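Local coordinates for NTD biosynthesis operon protein NtdA (Bacillus subtilis subsp. subtilis, PDB 4K2M) that catalyses the reversible, pyridoxal phosphate-dependent transamination of 3-dehydro-glucose 6-phosphate with glutamate to give kanosamine 6-phosphate, a step in antibiotic biosynthesis, at residues H22-V27 against I51-D56; S205-I210 against K236-T241; H209-A214 against L219-D224. All coordinates share one frame; numbering follows the deposited sequence.

Contact 1: residues H22-V27 against I51-D56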
loop_
_atom_site.group_PDB
_atom_site.type_symbol
_atom_site.label_atom_id
_atom_site.label_comp_id
_atom_site.label_asym_id
_atom_site.label_seq_id
_atom_site.Cartn_x
_atom_site.Cartn_y
_atom_site.Cartn_z
ATOM N N HIS A 22 27.094 25.619 15.641
ATOM C CA HIS A 22 28.076 24.986 16.519
ATOM C C HIS A 22 29.044 24.061 15.804
ATOM O O HIS A 22 30.223 23.986 16.157
ATOM C CB HIS A 22 27.394 24.261 17.684
ATOM C CG HIS A 22 26.938 25.185 18.768
ATOM N ND1 HIS A 22 27.699 25.447 19.888
ATOM C CD2 HIS A 22 25.813 25.930 18.889
ATOM C CE1 HIS A 22 27.054 26.308 20.660
ATOM N NE2 HIS A 22 25.911 26.617 20.077
ATOM N N LEU A 23 28.556 23.356 14.793
ATOM C CA LEU A 23 29.391 22.403 14.084
ATOM C C LEU A 23 30.267 23.126 13.069
ATOM O O LEU A 23 31.227 22.550 12.550
ATOM C CB LEU A 23 28.546 21.300 13.432
ATOM C CG LEU A 23 27.880 20.330 14.413
ATOM C CD1 LEU A 23 27.147 19.198 13.694
ATOM C CD2 LEU A 23 28.906 19.747 15.416
ATOM N N LYS A 24 29.967 24.399 12.828
ATOM C CA LYS A 24 30.852 25.240 12.029
ATOM C C LYS A 24 32.003 25.774 12.876
ATOM O O LYS A 24 33.028 26.205 12.343
ATOM C CB LYS A 24 30.089 26.417 11.434
ATOM C CG LYS A 24 29.266 26.083 10.189
ATOM C CD LYS A 24 28.511 27.336 9.729
ATOM C CE LYS A 24 27.688 27.068 8.487
ATOM N NZ LYS A 24 26.935 28.299 8.098
ATOM N N GLY A 25 31.838 25.733 14.196
ATOM C CA GLY A 25 32.839 26.284 15.105
ATOM C C GLY A 25 33.925 25.309 15.530
ATOM O O GLY A 25 33.853 24.113 15.236
ATOM N N ASP A 26 34.927 25.820 16.242
ATOM C CA ASP A 26 36.082 25.016 16.667
ATOM C C ASP A 26 35.826 24.119 17.878
ATOM O O ASP A 26 36.321 22.992 17.937
ATOM C CB ASP A 26 37.268 25.925 16.994
ATOM C CG ASP A 26 37.865 26.573 15.767
ATOM O OD1 ASP A 26 37.866 25.932 14.695
ATOM O OD2 ASP A 26 38.337 27.726 15.881
ATOM N N VAL A 27 35.086 24.626 18.857
ATOM C CA VAL A 27 34.824 23.852 20.070
ATOM C C VAL A 27 33.504 23.119 19.939
ATOM O O VAL A 27 32.448 23.741 19.815
ATOM C CB VAL A 27 34.777 24.744 21.320
ATOM C CG1 VAL A 27 34.482 23.902 22.547
ATOM C CG2 VAL A 27 36.102 25.483 21.482
ATOM N N ILE A 51 34.068 17.705 14.421
ATOM C CA ILE A 51 33.641 17.527 13.033
ATOM C C ILE A 51 34.072 18.696 12.149
ATOM O O ILE A 51 33.939 19.849 12.547
ATOM C CB ILE A 51 32.084 17.416 12.980
ATOM C CG1 ILE A 51 31.640 16.033 13.458
ATOM C CG2 ILE A 51 31.538 17.722 11.587
ATOM C CD1 ILE A 51 32.451 14.909 12.870
ATOM N N ASP A 52 34.606 18.405 10.960
ATOM C CA ASP A 52 34.678 19.420 9.906
ATOM C C ASP A 52 33.577 19.017 8.943
ATOM O O ASP A 52 33.653 17.937 8.367
ATOM C CB ASP A 52 36.015 19.371 9.163
ATOM C CG ASP A 52 36.055 20.350 7.987
ATOM O OD1 ASP A 52 35.852 19.922 6.822
ATOM O OD2 ASP A 52 36.263 21.560 8.233
ATOM N N ILE A 53 32.541 19.836 8.811
ATOM C CA ILE A 53 31.356 19.369 8.085
ATOM C C ILE A 53 31.693 18.967 6.666
ATOM O O ILE A 53 31.297 17.879 6.223
ATOM C CB ILE A 53 30.222 20.391 8.077
ATOM C CG1 ILE A 53 29.679 20.566 9.487
ATOM C CG2 ILE A 53 29.056 19.911 7.145
ATOM C CD1 ILE A 53 28.893 21.840 9.657
ATOM N N GLU A 54 32.414 19.827 5.950
ATOM C CA GLU A 54 32.668 19.563 4.532
ATOM C C GLU A 54 33.403 18.248 4.330
ATOM O O GLU A 54 33.047 17.452 3.472
ATOM C CB GLU A 54 33.388 20.740 3.845
ATOM C CG GLU A 54 32.526 22.016 3.705
ATOM C CD GLU A 54 32.670 22.989 4.866
ATOM O OE1 GLU A 54 33.080 22.570 5.984
ATOM O OE2 GLU A 54 32.375 24.190 4.644
ATOM N N HIS A 55 34.415 17.985 5.144
ATOM C CA HIS A 55 35.143 16.740 4.990
ATOM C C HIS A 55 34.439 15.535 5.621
ATOM O O HIS A 55 34.323 14.466 4.994
ATOM C CB HIS A 55 36.563 16.842 5.556
ATOM C CG HIS A 55 37.352 15.592 5.346
ATOM N ND1 HIS A 55 37.803 15.202 4.101
ATOM C CD2 HIS A 55 37.713 14.608 6.204
ATOM C CE1 HIS A 55 38.437 14.048 4.211
ATOM N NE2 HIS A 55 38.388 13.662 5.473
ATOM N N ASP A 56 33.988 15.684 6.865
ATOM C CA ASP A 56 33.538 14.514 7.623
ATOM C C ASP A 56 32.131 14.064 7.253
ATOM O O ASP A 56 31.846 12.860 7.249
ATOM C CB ASP A 56 33.659 14.749 9.135
ATOM C CG ASP A 56 35.104 14.902 9.582
ATOM O OD1 ASP A 56 35.939 14.078 9.157
ATOM O OD2 ASP A 56 35.396 15.845 10.346
HETATM O O HOH W 1 32.671 22.358 10.283
#

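Contact 2: residues S205-I210 against K236-T241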
loop_
_atom_site.group_PDB
_atom_site.type_symbol
_atom_site.label_atom_id
_atom_site.label_comp_id
_atom_site.label_asym_id
_atom_site.label_seq_id
_atom_site.Cartn_x
_atom_site.Cartn_y
_atom_site.Cartn_z
ATOM N N SER A 205 3.943 25.932 7.150
ATOM C CA SER A 205 2.892 26.922 6.944
ATOM C C SER A 205 2.721 27.752 8.210
ATOM O O SER A 205 3.194 27.357 9.277
ATOM C CB SER A 205 1.569 26.230 6.656
ATOM O OG SER A 205 1.618 25.503 5.451
ATOM N N ASP A 206 2.021 28.884 8.105
ATOM C CA ASP A 206 1.781 29.742 9.271
ATOM C C ASP A 206 0.657 29.161 10.115
ATOM O O ASP A 206 -0.478 29.649 10.090
ATOM C CB ASP A 206 1.427 31.158 8.827
ATOM C CG ASP A 206 1.364 32.151 9.996
ATOM O OD1 ASP A 206 1.393 31.738 11.188
ATOM O OD2 ASP A 206 1.265 33.362 9.709
ATOM N N MET A 207 0.983 28.129 10.887
ATOM C CA MET A 207 -0.058 27.330 11.533
ATOM C C MET A 207 -0.798 28.049 12.657
ATOM O O MET A 207 -2.004 27.830 12.852
ATOM C CB MET A 207 0.512 25.996 12.021
ATOM C CG MET A 207 0.921 25.040 10.888
ATOM S SD MET A 207 -0.468 24.585 9.855
ATOM C CE MET A 207 -1.401 23.573 10.989
ATOM N N GLN A 208 -0.110 28.916 13.384
ATOM C CA GLN A 208 -0.804 29.659 14.449
ATOM C C GLN A 208 -1.925 30.538 13.889
ATOM O O GLN A 208 -3.040 30.581 14.430
ATOM C CB GLN A 208 0.182 30.492 15.287
ATOM C CG GLN A 208 -0.501 31.221 16.447
ATOM C CD GLN A 208 0.486 31.923 17.364
ATOM O OE1 GLN A 208 1.608 32.239 16.966
ATOM N NE2 GLN A 208 0.070 32.164 18.602
ATOM N N HIS A 209 -1.645 31.210 12.778
ATOM C CA HIS A 209 -2.622 32.089 12.151
ATOM C C HIS A 209 -3.752 31.241 11.559
ATOM O O HIS A 209 -4.926 31.552 11.717
ATOM C CB HIS A 209 -1.916 32.950 11.100
ATOM C CG HIS A 209 -2.754 34.055 10.544
ATOM N ND1 HIS A 209 -4.092 34.208 10.844
ATOM C CD2 HIS A 209 -2.439 35.067 9.700
ATOM C CE1 HIS A 209 -4.563 35.266 10.208
ATOM N NE2 HIS A 209 -3.583 35.803 9.504
ATOM N N ILE A 210 -3.396 30.142 10.900
ATOM C CA ILE A 210 -4.394 29.207 10.398
ATOM C C ILE A 210 -5.307 28.698 11.521
ATOM O O ILE A 210 -6.523 28.648 11.359
ATOM C CB ILE A 210 -3.719 28.039 9.618
ATOM C CG1 ILE A 210 -3.048 28.584 8.353
ATOM C CG2 ILE A 210 -4.748 26.960 9.267
ATOM C CD1 ILE A 210 -2.193 27.550 7.589
ATOM N N LYS A 236 1.498 21.143 16.324
ATOM C CA LYS A 236 1.078 21.886 17.514
ATOM C C LYS A 236 -0.337 22.419 17.402
ATOM O O LYS A 236 -1.129 22.319 18.348
ATOM C CB LYS A 236 2.039 23.043 17.784
ATOM C CG LYS A 236 1.681 23.859 19.026
ATOM C CD LYS A 236 2.845 24.757 19.418
ATOM C CE LYS A 236 2.476 25.665 20.581
ATOM N NZ LYS A 236 3.574 26.636 20.846
ATOM N N TYR A 237 -0.664 22.964 16.234
ATOM C CA TYR A 237 -1.959 23.584 16.032
ATOM C C TYR A 237 -2.896 22.790 15.123
ATOM O O TYR A 237 -3.936 23.298 14.712
ATOM C CB TYR A 237 -1.763 24.979 15.447
ATOM C CG TYR A 237 -1.004 25.907 16.367
ATOM C CD1 TYR A 237 -1.581 26.379 17.542
ATOM C CD2 TYR A 237 0.282 26.327 16.048
ATOM C CE1 TYR A 237 -0.881 27.244 18.382
ATOM C CE2 TYR A 237 0.987 27.184 16.877
ATOM C CZ TYR A 237 0.396 27.644 18.036
ATOM O OH TYR A 237 1.103 28.498 18.858
ATOM N N ALA A 238 -2.538 21.547 14.806
ATOM C CA ALA A 238 -3.379 20.729 13.921
ATOM C C ALA A 238 -4.185 19.677 14.679
ATOM O O ALA A 238 -3.724 19.148 15.702
ATOM C CB ALA A 238 -2.520 20.057 12.860
ATOM N N ASP A 239 -5.379 19.357 14.181
ATOM C CA ASP A 239 -6.138 18.236 14.741
ATOM C C ASP A 239 -5.543 16.909 14.289
ATOM O O ASP A 239 -5.418 15.969 15.074
ATOM C CB ASP A 239 -7.591 18.318 14.316
ATOM C CG ASP A 239 -8.245 19.583 14.799
ATOM O OD1 ASP A 239 -8.333 19.736 16.035
ATOM O OD2 ASP A 239 -8.642 20.419 13.952
ATOM N N ILE A 240 -5.183 16.853 13.013
ATOM C CA ILE A 240 -4.468 15.707 12.455
ATOM C C ILE A 240 -3.243 16.152 11.672
ATOM O O ILE A 240 -3.297 17.133 10.936
ATOM C CB ILE A 240 -5.383 14.890 11.523
ATOM C CG1 ILE A 240 -6.390 14.103 12.361
ATOM C CG2 ILE A 240 -4.558 13.941 10.606
ATOM C CD1 ILE A 240 -7.076 12.987 11.619
ATOM N N THR A 241 -2.145 15.420 11.833
ATOM C CA THR A 241 -0.937 15.626 11.037
ATOM C C THR A 241 -0.732 14.401 10.141
ATOM O O THR A 241 -0.842 13.267 10.606
ATOM C CB THR A 241 0.285 15.764 11.972
ATOM O OG1 THR A 241 0.133 16.940 12.790
ATOM C CG2 THR A 241 1.594 15.859 11.180
#

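Contact 3: residues H209-A214 against L219-D224. With O1G (3-deoxy-3-[(E)-({3-hydroxy-2-methyl-5-[(phosphonooxy)methyl]pyridin-4-yl}methylidene)amino]-6-O-phosphono-alpha-D-gluco pyranose), chain C.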
loop_
_atom_site.group_PDB
_atom_site.type_symbol
_atom_site.label_atom_id
_atom_site.label_comp_id
_atom_site.label_asym_id
_atom_site.label_seq_id
_atom_site.Cartn_x
_atom_site.Cartn_y
_atom_site.Cartn_z
ATOM N N HIS A 209 -1.645 31.210 12.778
ATOM C CA HIS A 209 -2.622 32.089 12.151
ATOM C C HIS A 209 -3.752 31.241 11.559
ATOM O O HIS A 209 -4.926 31.552 11.717
ATOM C CB HIS A 209 -1.916 32.950 11.100
ATOM C CG HIS A 209 -2.754 34.055 10.544
ATOM N ND1 HIS A 209 -4.092 34.208 10.844
ATOM C CD2 HIS A 209 -2.439 35.067 9.700
ATOM C CE1 HIS A 209 -4.563 35.266 10.208
ATOM N NE2 HIS A 209 -3.583 35.803 9.504
ATOM N N ILE A 210 -3.396 30.142 10.900
ATOM C CA ILE A 210 -4.394 29.207 10.398
ATOM C C ILE A 210 -5.307 28.698 11.521
ATOM O O ILE A 210 -6.523 28.648 11.359
ATOM C CB ILE A 210 -3.719 28.039 9.618
ATOM C CG1 ILE A 210 -3.048 28.584 8.353
ATOM C CG2 ILE A 210 -4.748 26.960 9.267
ATOM C CD1 ILE A 210 -2.193 27.550 7.589
ATOM N N ARG A 211 -4.728 28.342 12.669
ATOM C CA ARG A 211 -5.524 27.851 13.800
ATOM C C ARG A 211 -6.454 28.943 14.348
ATOM O O ARG A 211 -7.587 28.667 14.755
ATOM C CB ARG A 211 -4.586 27.299 14.895
ATOM C CG ARG A 211 -5.230 27.003 16.259
ATOM C CD ARG A 211 -6.507 26.201 16.134
ATOM N NE ARG A 211 -6.287 24.840 15.670
ATOM C CZ ARG A 211 -7.261 23.959 15.458
ATOM N NH1 ARG A 211 -8.528 24.300 15.653
ATOM N NH2 ARG A 211 -6.970 22.740 15.042
ATOM N N GLN A 212 -5.991 30.184 14.359
ATOM C CA GLN A 212 -6.869 31.267 14.799
ATOM C C GLN A 212 -8.108 31.373 13.915
ATOM O O GLN A 212 -9.216 31.550 14.417
ATOM C CB GLN A 212 -6.125 32.599 14.821
ATOM C CG GLN A 212 -5.145 32.710 15.969
ATOM C CD GLN A 212 -4.206 33.892 15.811
ATOM O OE1 GLN A 212 -4.311 34.659 14.851
ATOM N NE2 GLN A 212 -3.279 34.043 16.754
ATOM N N ILE A 213 -7.923 31.272 12.604
ATOM C CA ILE A 213 -9.058 31.277 11.684
ATOM C C ILE A 213 -9.947 30.059 11.889
ATOM O O ILE A 213 -11.174 30.174 11.951
ATOM C CB ILE A 213 -8.607 31.353 10.222
ATOM C CG1 ILE A 213 -7.844 32.660 10.000
ATOM C CG2 ILE A 213 -9.815 31.275 9.279
ATOM C CD1 ILE A 213 -7.107 32.735 8.688
ATOM N N ALA A 214 -9.330 28.884 11.984
ATOM C CA ALA A 214 -10.087 27.652 12.206
ATOM C C ALA A 214 -10.932 27.725 13.481
ATOM O O ALA A 214 -12.085 27.307 13.477
ATOM C CB ALA A 214 -9.162 26.450 12.251
ATOM N N LEU A 219 -13.649 25.288 12.224
ATOM C CA LEU A 219 -13.149 24.367 11.199
ATOM C C LEU A 219 -12.125 23.418 11.821
ATOM O O LEU A 219 -11.499 23.730 12.834
ATOM C CB LEU A 219 -12.496 25.147 10.051
ATOM C CG LEU A 219 -13.351 26.293 9.492
ATOM C CD1 LEU A 219 -12.603 27.072 8.404
ATOM C CD2 LEU A 219 -14.633 25.748 8.930
ATOM N N LYS A 220 -11.971 22.245 11.215
ATOM C CA LYS A 220 -10.919 21.310 11.596
ATOM C C LYS A 220 -9.707 21.547 10.708
ATOM O O LYS A 220 -9.844 21.935 9.546
ATOM C CB LYS A 220 -11.419 19.880 11.390
ATOM C CG LYS A 220 -12.610 19.535 12.270
ATOM C CD LYS A 220 -12.193 19.509 13.728
ATOM C CE LYS A 220 -13.391 19.251 14.629
ATOM N NZ LYS A 220 -14.211 18.132 14.088
ATOM N N VAL A 221 -8.523 21.303 11.253
ATOM C CA VAL A 221 -7.287 21.526 10.514
ATOM C C VAL A 221 -6.570 20.196 10.371
ATOM O O VAL A 221 -6.201 19.563 11.363
ATOM C CB VAL A 221 -6.368 22.510 11.230
ATOM C CG1 VAL A 221 -5.035 22.622 10.495
ATOM C CG2 VAL A 221 -7.019 23.879 11.333
ATOM N N ILE A 222 -6.396 19.761 9.135
ATOM C CA ILE A 222 -5.597 18.577 8.901
ATOM C C ILE A 222 -4.439 19.043 8.050
ATOM O O ILE A 222 -4.645 19.610 6.973
ATOM C CB ILE A 222 -6.423 17.459 8.211
ATOM C CG1 ILE A 222 -5.504 16.339 7.705
ATOM C CG2 ILE A 222 -7.312 18.027 7.090
ATOM C CD1 ILE A 222 -6.270 15.058 7.312
ATOM N N GLU A 223 -3.218 18.841 8.531
ATOM C CA GLU A 223 -2.078 19.394 7.815
ATOM C C GLU A 223 -1.387 18.303 7.016
ATOM O O GLU A 223 -1.247 17.168 7.479
ATOM C CB GLU A 223 -1.100 20.069 8.770
ATOM C CG GLU A 223 -0.479 19.119 9.757
ATOM C CD GLU A 223 0.443 19.795 10.740
ATOM O OE1 GLU A 223 0.826 20.967 10.526
ATOM O OE2 GLU A 223 0.794 19.136 11.738
ATOM N N ASP A 224 -0.998 18.646 5.792
ATOM C CA ASP A 224 -0.267 17.729 4.933
ATOM C C ASP A 224 1.187 18.047 5.202
ATOM O O ASP A 224 1.733 19.016 4.670
ATOM C CB ASP A 224 -0.607 18.014 3.471
ATOM C CG ASP A 224 0.160 17.145 2.508
ATOM O OD1 ASP A 224 1.178 16.536 2.899
ATOM O OD2 ASP A 224 -0.248 17.095 1.337
HETATM P P O1G C . 2.492 9.467 -0.740
HETATM C C3A O1G C . 3.505 15.166 -1.236
HETATM O O3 O1G C . 4.667 15.602 -1.780
HETATM C C1 O1G C . 6.817 12.908 -6.182
HETATM N "N1'" O1G C . 1.513 15.532 -0.015
HETATM C C2 O1G C . 6.062 13.598 -5.043
HETATM O O2 O1G C . 6.922 14.738 -4.703
HETATM C C9A O1G C . 2.649 16.022 -0.536
HETATM C C2A O1G C . 2.952 17.495 -0.322
HETATM C C3 O1G C . 5.820 12.691 -3.824
HETATM N "N3'" O1G C . 4.866 13.444 -2.989
HETATM O O1 O1G C . 8.194 12.676 -5.846
HETATM C C4 O1G C . 5.303 11.297 -4.229
HETATM O O4 O1G C . 5.610 10.523 -3.053
HETATM C C4A O1G C . 3.186 13.829 -1.394
HETATM C C4B O1G C . 4.060 12.909 -2.152
HETATM C C5 O1G C . 6.211 10.755 -5.332
HETATM O O5 O1G C . 6.234 11.630 -6.467
HETATM C C5A O1G C . 1.999 13.348 -0.847
HETATM C C5T O1G C . 1.476 11.905 -0.927
HETATM C C6 O1G C . 5.709 9.487 -5.965
HETATM C C6A O1G C . 1.177 14.232 -0.165
HETATM O OP1 O1G C . 1.054 9.045 -0.952
HETATM O OP2 O1G C . 3.139 8.780 0.416
HETATM O OP3 O1G C . 3.296 9.455 -2.061
HETATM O OP4 O1G C . 2.403 11.027 -0.246
HETATM O O6 O1G C . 6.609 8.837 -6.779
HETATM P "P'" O1G C . 6.614 7.232 -6.881
HETATM O OP6 O1G C . 6.952 6.737 -5.491
HETATM O OP7 O1G C . 5.262 6.775 -7.379
HETATM O OP8 O1G C . 7.734 6.984 -7.895
HETATM O O HOH W 2 -10.312 22.283 15.084
#

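Contact 1: residues H22-V27 against I51-D56
Leu23, in the last turn of helix 13-24, comes nearest to Ile51, just ahead of helix 53-57, with 6.6 Å between their CA atoms, and the two backbones are joined through one water molecule. That water donates to Leu23 O at 2.7 Å and accepts from Ile53 N at 2.9 Å. It thus serves a carbonyl at the end of one helix and an amide in the first turn of the next, two places where the regular helical bonding runs out. The direct side-chain contact is apolar: the CD1 methyl of Ile53 lies 3.8 Å from Leu23 CB, touching the root of the leucine rather than its branched end. Ile53 reaches this far because CG1 stands anti to its carbonyl carbon (chi1 -67°) and CD1 extends the chain toward helix 13-24. Of its two branches at CB, the longer one, CG1-CD1, spans the gap to Leu23 while CG2 points elsewhere, and the aliphatic CG of Lys24 borders the same methyl. Asp52 is the N-cap of helix 53-57; its OD1 accepts from His55 N at 2.9 Å, a short carboxylate being able to fold back onto that amide. Both segments belong to the additional N-terminal domain. Phe317 of helix 312-329 touches both Leu23 and Ile53, Lys24 forms a salt bridge with Asp324 of that helix, and Trp43 of helix 41-46 and Leu32 of strand 32-34 pack on Leu23.

Contact 2: residues S205-I210 against K236-T241
The Tyr237 ring lies between two C-H groups, the backbone CA of Gln208 over one face, offset toward the rim, and the side-chain CG of Lys236 over the centre of the opposite face. Gln208 CA is 4.0 Å from the ring centroid and 18° off the ring normal, a CH-pi contact. This joins the first turn of helix 207-217 to the loop entering strand 240-244, in the mixed sheet of an aspartate aminotransferase fold. With CG anti to its backbone N (chi1 -177°) and the chain extended beyond, Gln208 runs alongside the tyrosine, pointing the same way, and its amide plane is only 13° from that of the ring. Its CB touches Tyr237 CE2 at 3.8 Å. A glutamine suits this exposed border because its methylenes can line the ring while the polar amide lies near the hydroxyl. Deeper in, Met207 CB packs 4.0 Å from the ring carbon CD2 of Tyr237, and the chain then bends at chi2 and chi3 to turn inward. Asp206 caps the helix start through a weak bond from His209 N. Small Ala238 suits the inner end of the contact, where its CB meets the terminal methyl CE of Met207 at 4.1 Å.

Contact 3: residues H209-A214 against L219-D224
Val221 is the knob of this contact, its CG2 methyl entering a hollow on helix 207-217 bounded by Ile210, Arg211 and Ala214. Ala214 forms the floor: its CB is 3.5 Å from Val221 CG2, tighter than usual van der Waals contact, a close fit consistent with the small alanine, which has only a CB. Ile210 supplies one wall, with its CG2 methyl 4.3 Å from Val221 CG2. The other wall is the flat guanidinium of Arg211, which lays one face, off-centre, against that same methyl; its NH2 also comes within 3.9 Å of Val221 CB. Arg211 first runs away from its own amide nitrogen (chi1 168°) and then doubles back at chi2 and chi3, which folds the guanidinium over the valine. Polar partners fix its rotation: NE donates to Tyr237 O, NH2 makes a salt bridge with Asp239, and NH1 reaches Asn215. At its edge, a water accepts from Arg211 NH1 at 2.8 Å and donates to Leu219 O. Arginine suits this place because its flat, poorly hydrated face can rest on a methyl while the N-H groups around its rim are bonded.

Where the chain turns from helix into strand, Leu219 N donates to Ala214 O at 2.8 Å (N-H...O angle 161°), and the CB atoms of these residues pack together. Farther along the strand, Asp224 OD2 lies 2.7 Å from the pyridine nitrogen N1' of the cofactor-sugar adduct, as is characteristic of this aminotransferase fold. Helix 207-217 and strand 220-224 belong to a beta-alpha-beta unit begun by strand 192-195. Their local axes run roughly antiparallel (150°), with a closest approach of 8.7 Å, and strand 220-224 lies between strands 192-195 and 240-244 in the mixed sheet.

How the contacts relate
Contact 1 comes first along the chain and lies within the N-terminal domain; contacts 2 and 3 follow in the aminotransferase family region. The centre of contact 1 is about 34 Å from that of contact 2 and 39 Å from that of contact 3, and it touches neither. Contacts 2 and 3 have centres only about 5 Å apart, start from the same part of the chain, and share His209 and Ile210. Through them, helix 207-217 packs against strand 220-224 and the approach to its parallel neighbour 240-244. Asp239 OD2 accepts a hydrogen bond from Val221 N across these strands, connecting the two contacts at the sheet whose strand 220-224 carries Asp224 to the cofactor.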